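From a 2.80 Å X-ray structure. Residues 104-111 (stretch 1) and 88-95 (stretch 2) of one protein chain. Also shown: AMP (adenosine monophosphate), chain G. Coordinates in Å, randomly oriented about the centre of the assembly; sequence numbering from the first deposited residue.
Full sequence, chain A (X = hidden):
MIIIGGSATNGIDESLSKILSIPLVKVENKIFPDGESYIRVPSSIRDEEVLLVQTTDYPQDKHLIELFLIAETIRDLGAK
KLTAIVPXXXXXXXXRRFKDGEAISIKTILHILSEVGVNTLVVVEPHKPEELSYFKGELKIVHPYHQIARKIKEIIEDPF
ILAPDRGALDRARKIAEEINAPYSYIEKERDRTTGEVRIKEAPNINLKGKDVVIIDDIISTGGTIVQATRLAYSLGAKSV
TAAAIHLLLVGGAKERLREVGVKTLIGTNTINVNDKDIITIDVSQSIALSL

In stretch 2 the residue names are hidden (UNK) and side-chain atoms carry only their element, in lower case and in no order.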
ATOM      1  N   ILE A 104     -11.854 -11.079   2.668  1.00 40.41           N
ATOM      2  CA  ILE A 104     -12.066 -11.114   1.242  1.00 39.21           C
ATOM      3  C   ILE A 104     -11.431  -9.872   0.634  1.00 36.39           C
ATOM      4  O   ILE A 104     -12.117  -8.900   0.315  1.00 33.09           O
ATOM      5  CB  ILE A 104     -13.559 -11.178   0.907  1.00 50.05           C
ATOM      6  CG1 ILE A 104     -14.213 -12.306   1.712  1.00 55.42           C
ATOM      7  CG2 ILE A 104     -13.756 -11.396  -0.582  1.00 42.18           C
ATOM      8  CD1 ILE A 104     -15.718 -12.328   1.635  1.00 51.71           C
ATOM      9  N   SER A 105     -10.109  -9.919   0.480  1.00 31.97           N
ATOM     10  CA  SER A 105      -9.320  -8.765   0.041  1.00 31.12           C
ATOM     11  C   SER A 105      -9.887  -8.090  -1.206  1.00 38.80           C
ATOM     12  O   SER A 105     -10.008  -6.866  -1.253  1.00 33.85           O
ATOM     13  CB  SER A 105      -7.866  -9.168  -0.217  1.00 34.20           C
ATOM     14  OG  SER A 105      -7.338  -9.941   0.849  1.00 41.14           O
ATOM     15  N   ILE A 106     -10.229  -8.886  -2.215  1.00 31.78           N
ATOM     16  CA  ILE A 106     -10.666  -8.324  -3.482  1.00 35.03           C
ATOM     17  C   ILE A 106     -11.941  -7.499  -3.295  1.00 34.56           C
ATOM     18  O   ILE A 106     -12.180  -6.526  -4.019  1.00 35.91           O
ATOM     19  CB  ILE A 106     -10.837  -9.408  -4.587  1.00 40.79           C
ATOM     20  CG1 ILE A 106     -10.869  -8.778  -5.981  1.00 35.26           C
ATOM     21  CG2 ILE A 106     -12.087 -10.222  -4.365  1.00 46.13           C
ATOM     22  CD1 ILE A 106      -9.566  -8.136  -6.406  1.00 41.28           C
ATOM     23  N   LYS A 107     -12.751  -7.871  -2.313  1.00 31.61           N
ATOM     24  CA  LYS A 107     -13.998  -7.145  -2.059  1.00 39.45           C
ATOM     25  C   LYS A 107     -13.693  -5.736  -1.572  1.00 43.35           C
ATOM     26  O   LYS A 107     -14.265  -4.756  -2.051  1.00 32.08           O
ATOM     27  CB  LYS A 107     -14.866  -7.872  -1.026  1.00 46.41           C
ATOM     28  CG  LYS A 107     -16.166  -7.154  -0.696  1.00 45.73           C
ATOM     29  CD  LYS A 107     -17.107  -8.024   0.129  1.00 56.03           C
ATOM     30  CE  LYS A 107     -16.783  -7.992   1.611  1.00 62.33           C
ATOM     31  NZ  LYS A 107     -17.468  -6.856   2.311  1.00 77.55           N
ATOM     32  N   THR A 108     -12.772  -5.647  -0.614  1.00 46.84           N
ATOM     33  CA  THR A 108     -12.343  -4.377  -0.056  1.00 37.25           C
ATOM     34  C   THR A 108     -11.723  -3.483  -1.126  1.00 43.77           C
ATOM     35  O   THR A 108     -12.066  -2.305  -1.243  1.00 42.29           O
ATOM     36  CB  THR A 108     -11.315  -4.591   1.055  1.00 36.28           C
ATOM     37  OG1 THR A 108     -11.881  -5.409   2.084  1.00 47.37           O
ATOM     38  CG2 THR A 108     -10.888  -3.257   1.656  1.00 35.32           C
ATOM     39  N   ILE A 109     -10.804  -4.040  -1.900  1.00 29.43           N
ATOM     40  CA  ILE A 109     -10.160  -3.281  -2.951  1.00 25.84           C
ATOM     41  C   ILE A 109     -11.202  -2.718  -3.903  1.00 31.22           C
ATOM     42  O   ILE A 109     -11.162  -1.537  -4.255  1.00 31.15           O
ATOM     43  CB  ILE A 109      -9.206  -4.165  -3.750  1.00 30.90           C
ATOM     44  CG1 ILE A 109      -8.182  -4.804  -2.823  1.00 24.65           C
ATOM     45  CG2 ILE A 109      -8.517  -3.358  -4.840  1.00 20.22           C
ATOM     46  CD1 ILE A 109      -7.131  -3.839  -2.391  1.00 30.59           C
ATOM     47  N   LEU A 110     -12.133  -3.571  -4.319  1.00 38.94           N
ATOM     48  CA  LEU A 110     -13.149  -3.180  -5.302  1.00 39.77           C
ATOM     49  C   LEU A 110     -14.076  -2.108  -4.742  1.00 35.92           C
ATOM     50  O   LEU A 110     -14.351  -1.096  -5.394  1.00 34.20           O
ATOM     51  CB  LEU A 110     -13.954  -4.397  -5.784  1.00 42.75           C
ATOM     52  CG  LEU A 110     -13.664  -4.928  -7.187  1.00 36.57           C
ATOM     53  CD1 LEU A 110     -12.215  -4.736  -7.548  1.00 31.63           C
ATOM     54  CD2 LEU A 110     -14.054  -6.388  -7.299  1.00 35.67           C
ATOM     55  N   HIS A 111     -14.555  -2.324  -3.525  1.00 38.61           N
ATOM     56  CA  HIS A 111     -15.405  -1.332  -2.886  1.00 39.98           C
ATOM     57  C   HIS A 111     -14.685   0.004  -2.816  1.00 38.29           C
ATOM     58  O   HIS A 111     -15.276   1.048  -3.052  1.00 46.50           O
ATOM     59  CB  HIS A 111     -15.837  -1.802  -1.498  1.00 46.21           C
ATOM     60  CG  HIS A 111     -16.938  -2.821  -1.523  1.00 64.67           C
ATOM     61  ND1 HIS A 111     -17.150  -3.717  -0.497  1.00 70.06           N
ATOM     62  CD2 HIS A 111     -17.884  -3.090  -2.458  1.00 53.93           C
ATOM     63  CE1 HIS A 111     -18.184  -4.489  -0.794  1.00 69.27           C
ATOM     64  NE2 HIS A 111     -18.645  -4.130  -1.979  1.00 73.40           N
ATOM     65  N   UNK A  88      -3.107  -5.802 -14.386  1.00 36.52           N
ATOM     66  CA  UNK A  88      -3.096  -6.822 -13.346  1.00 34.21           C
ATOM     67  C   UNK A  88      -3.713  -6.261 -12.064  1.00 31.32           C
ATOM     68  O   UNK A  88      -3.174  -5.332 -11.469  1.00 41.72           O
ATOM     69  c   UNK A  88      -1.612  -8.274 -11.891  1.00 34.25           C
ATOM     70  c   UNK A  88      -1.518 -10.010  -9.702  1.00 47.36           C
ATOM     71  c   UNK A  88      -2.200  -9.533 -11.951  1.00 33.05           C
ATOM     72  c   UNK A  88      -1.677  -7.329 -13.073  1.00 21.03           C
ATOM     73  o   UNK A  88      -1.473 -10.866  -8.623  1.00 50.37           O
ATOM     74  c   UNK A  88      -2.154 -10.401 -10.866  1.00 38.94           C
ATOM     75  c   UNK A  88      -0.978  -7.903 -10.708  1.00 37.80           C
ATOM     76  c   UNK A  88      -0.930  -8.761  -9.616  1.00 39.17           C
ATOM     77  N   UNK A  89      -4.844  -6.816 -11.652  1.00 29.70           N
ATOM     78  CA  UNK A  89      -5.494  -6.402 -10.424  1.00 27.52           C
ATOM     79  C   UNK A  89      -4.985  -7.244  -9.251  1.00 35.83           C
ATOM     80  O   UNK A  89      -5.137  -8.459  -9.245  1.00 36.82           O
ATOM     81  c   UNK A  89      -7.818  -6.134  -9.329  1.00 37.71           C
ATOM     82  c   UNK A  89      -7.426  -4.743  -8.867  1.00 19.93           C
ATOM     83  c   UNK A  89      -9.304  -6.203  -9.615  1.00 26.84           C
ATOM     84  c   UNK A  89      -7.009  -6.541 -10.564  1.00 24.98           C
ATOM     85  N   UNK A  90      -4.381  -6.599  -8.256  1.00 37.86           N
ATOM     86  CA  UNK A  90      -3.808  -7.320  -7.114  1.00 36.03           C
ATOM     87  C   UNK A  90      -4.883  -7.821  -6.153  1.00 30.23           C
ATOM     88  O   UNK A  90      -6.010  -7.362  -6.180  1.00 39.06           O
ATOM     89  c   UNK A  90      -2.783  -6.450  -6.376  1.00 30.27           C
ATOM     90  N   UNK A  91      -4.527  -8.779  -5.316  1.00 32.34           N
ATOM     91  CA  UNK A  91      -5.463  -9.379  -4.369  1.00 35.95           C
ATOM     92  C   UNK A  91      -6.601 -10.116  -5.067  1.00 45.51           C
ATOM     93  O   UNK A  91      -7.710 -10.218  -4.544  1.00 49.31           O
ATOM     94  c   UNK A  91      -2.699  -7.180  -0.745  1.00 37.99           C
ATOM     95  c   UNK A  91      -4.826  -7.910  -2.417  1.00 38.85           C
ATOM     96  c   UNK A  91      -4.561  -8.611  -1.243  1.00 31.36           C
ATOM     97  o   UNK A  91      -1.656  -6.828   0.072  1.00 30.23           O
ATOM     98  c   UNK A  91      -3.988  -6.841  -2.748  1.00 33.10           C
ATOM     99  c   UNK A  91      -5.950  -8.335  -3.344  1.00 39.77           C
ATOM    100  c   UNK A  91      -3.507  -8.250  -0.401  1.00 28.83           C
ATOM    101  c   UNK A  91      -2.931  -6.469  -1.917  1.00 39.10           C
ATOM    102  N   UNK A  92      -6.308 -10.649  -6.249  1.00 58.33           N
ATOM    103  CA  UNK A  92      -7.308 -11.370  -7.025  1.00 49.25           C
ATOM    104  C   UNK A  92      -7.402 -12.808  -6.566  1.00 55.44           C
ATOM    105  O   UNK A  92      -8.476 -13.409  -6.598  1.00 51.83           O
ATOM    106  o   UNK A  92      -7.149 -10.006  -8.975  1.00 62.68           O
ATOM    107  c   UNK A  92      -6.972 -11.319  -8.506  1.00 42.03           C
ATOM    108  N   UNK A  93      -6.276 -13.363  -6.134  1.00 51.40           N
ATOM    109  CA  UNK A  93      -6.269 -14.747  -5.685  1.00 48.55           C
ATOM    110  C   UNK A  93      -7.137 -14.917  -4.435  1.00 55.35           C
ATOM    111  O   UNK A  93      -7.569 -16.026  -4.115  1.00 57.34           O
ATOM    112  n   UNK A  93      -0.369 -17.592  -7.123  1.00 85.25           N
ATOM    113  n   UNK A  93      -2.481 -17.579  -6.227  1.00 68.27           N
ATOM    114  c   UNK A  93      -1.457 -16.920  -6.769  1.00 83.81           C
ATOM    115  n   UNK A  93      -1.504 -15.595  -6.952  1.00 67.91           N
ATOM    116  c   UNK A  93      -2.640 -14.730  -6.608  1.00 61.00           C
ATOM    117  c   UNK A  93      -4.012 -15.410  -6.719  1.00 41.53           C
ATOM    118  c   UNK A  93      -4.836 -15.208  -5.443  1.00 55.13           C
ATOM    119  N   UNK A  94      -7.409 -13.810  -3.745  1.00 57.16           N
ATOM    120  CA  UNK A  94      -8.227 -13.850  -2.531  1.00 71.76           C
ATOM    121  C   UNK A  94      -9.709 -13.631  -2.829  1.00 73.58           C
ATOM    122  O   UNK A  94     -10.254 -12.539  -2.604  1.00 56.36           O
ATOM    123  c   UNK A  94      -7.736 -12.844  -1.491  1.00 63.74           C
ATOM    124  c   UNK A  94      -8.043 -14.282   0.596  1.00 64.29           C
ATOM    125  n   UNK A  94      -8.772 -14.583   1.663  1.00 56.25           N
ATOM    126  c   UNK A  94      -8.420 -12.994  -0.135  1.00 59.22           C
ATOM    127  o   UNK A  94      -7.103 -14.986   0.213  1.00 62.26           O
ATOM    128  N   UNK A  95     -10.341 -14.705  -3.293  1.00 80.87           N
ATOM    129  CA  UNK A  95     -11.674 -14.687  -3.878  1.00 69.89           C
ATOM    130  C   UNK A  95     -12.798 -14.726  -2.829  1.00 75.95           C
ATOM    131  O   UNK A  95     -13.879 -14.149  -3.024  1.00 63.70           O
ATOM    132  c   UNK A  95     -11.782 -15.893  -4.816  1.00 65.20           C
ATOM    133  o   UNK A  95     -12.759 -16.485  -6.891  1.00107.21           O
ATOM    134  c   UNK A  95     -12.792 -15.691  -5.926  1.00102.83           C
ATOM    135  o   UNK A  95     -13.619 -14.752  -5.839  1.00101.47           O
TER
HETATM  136  P   AMP G 301      -5.633 -20.300  -6.143  1.00171.79           P
HETATM  137  O1P AMP G 301      -6.146 -21.342  -7.112  1.00141.93           O
HETATM  138  O2P AMP G 301      -4.145 -20.028  -6.228  1.00132.28           O
HETATM  139  O3P AMP G 301      -6.505 -19.066  -6.058  1.00128.45           O
HETATM  140  O5' AMP G 301      -5.827 -20.991  -4.702  1.00144.96           O
HETATM  141  C5' AMP G 301      -6.522 -20.300  -3.666  1.00121.64           C
HETATM  142  C4' AMP G 301      -5.652 -20.237  -2.417  1.00115.95           C
HETATM  143  O4' AMP G 301      -4.521 -19.386  -2.653  1.00 99.01           O
HETATM  144  C3' AMP G 301      -6.427 -19.674  -1.231  1.00109.43           C
HETATM  145  O3' AMP G 301      -6.479 -20.649  -0.179  1.00 94.69           O
HETATM  146  C2' AMP G 301      -5.676 -18.415  -0.813  1.00107.04           C
HETATM  147  O2' AMP G 301      -5.528 -18.300   0.613  1.00 99.83           O
HETATM  148  C1' AMP G 301      -4.333 -18.505  -1.540  1.00 93.18           C
HETATM  149  N9  AMP G 301      -3.837 -17.159  -1.953  1.00 77.20           N
HETATM  150  C8  AMP G 301      -4.544 -16.001  -1.949  1.00 59.18           C
HETATM  151  N7  AMP G 301      -3.791 -14.950  -2.372  1.00 44.41           N
HETATM  152  C5  AMP G 301      -2.559 -15.436  -2.639  1.00 44.62           C
HETATM  153  C6  AMP G 301      -1.272 -14.876  -3.117  1.00 40.29           C
HETATM  154  N6  AMP G 301      -1.165 -13.554  -3.397  1.00 43.97           N
HETATM  155  N1  AMP G 301      -0.217 -15.723  -3.273  1.00 57.64           N
HETATM  156  C2  AMP G 301      -0.321 -17.045  -3.005  1.00 58.35           C
HETATM  157  N3  AMP G 301      -1.455 -17.631  -2.563  1.00 51.88           N
HETATM  158  C4  AMP G 301      -2.586 -16.889  -2.358  1.00 68.88           C

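Position 88 carries eight side-chain atoms: one carbon, then a six-carbon ring bearing an oxygen. The para-hydroxylated ring makes it tyrosine, Tyr88. Its side chain is out of reach of stretch 1, and the residue covers none of it.

Position 89 has four carbons, forked at the second, with no heteroatom. That branching defines leucine. Leu89 CD2 lies 3.8 Å from Ile106 CD1 and 3.9 Å from Leu110 CD1, while Leu89 CD1 is 4.4 Å from Ile109 CG2, so the fork meets three helical side chains.

Position 90 shows a single carbon, hence alanine. CA-to-CB points sideways, and the approach is through backbone: Ala90 O is 3.6 Å from Ile106 CD1.

Position 91 again has one carbon and a six-carbon ring with an oxygen: a second tyrosine. Tyr91 CD1 is 3.5 Å from Ser105 CB, and Tyr91 CB is 4.2 Å from Ile109 CG1. Ser105 CB and Ile109 CD1 both approach the ring obliquely. The backbone comes closer still, Tyr91 O to Ile106 CB measuring 3.2 Å. Phi/psi of 64/30 places this residue in the left-handed region.

Position 92 holds one carbon and one oxygen, which gives serine. Its CA-to-CB bond points away from the helix, and Ser92 OG donates a hydrogen bond to Leu89 O at 2.6 Å, tying the loop to itself.

Position 93 has three carbons, a nitrogen, then a carbon bearing two more nitrogens. This guanidinium identifies arginine. Arg93 does not touch stretch 1; CA-to-CB points away, and NH1 makes a weak hydrogen bond to AMP O2P (3.0 Å, 126°), while AMP N3 lies over one face of the guanidinium.

Position 94 has three carbons, the third carrying one oxygen and one nitrogen: an amide on a two-methylene arm, so glutamine. Gln94 CG lies 3.4 Å from Ser105 OG, and Gln94 O is 3.4 Å from Ile106 CG2. On the ligand side, Gln94 OE1 is 3.5 Å from AMP C8.

Position 95 has two carbons, the second with two oxygens, a carboxylate one carbon shorter than glutamate's: aspartate. Asp95 is poorly ordered, and its contact is through backbone, O to Ile104 CG2 at 3.7 Å.

The contact buries 451 Å² without one hydrogen bond across it, so it rests on packing. Ile106, covered over 81 Å², is its centre, meeting both side chains and carbonyl oxygens of the loop. Meanwhile, the helix satisfies its own backbone, as in Ile109 N to Ser105 O (3.0 Å) and Leu110 N to Ile106 O (3.0 Å).

Stretch 2 (88-95) YLAYSRQD
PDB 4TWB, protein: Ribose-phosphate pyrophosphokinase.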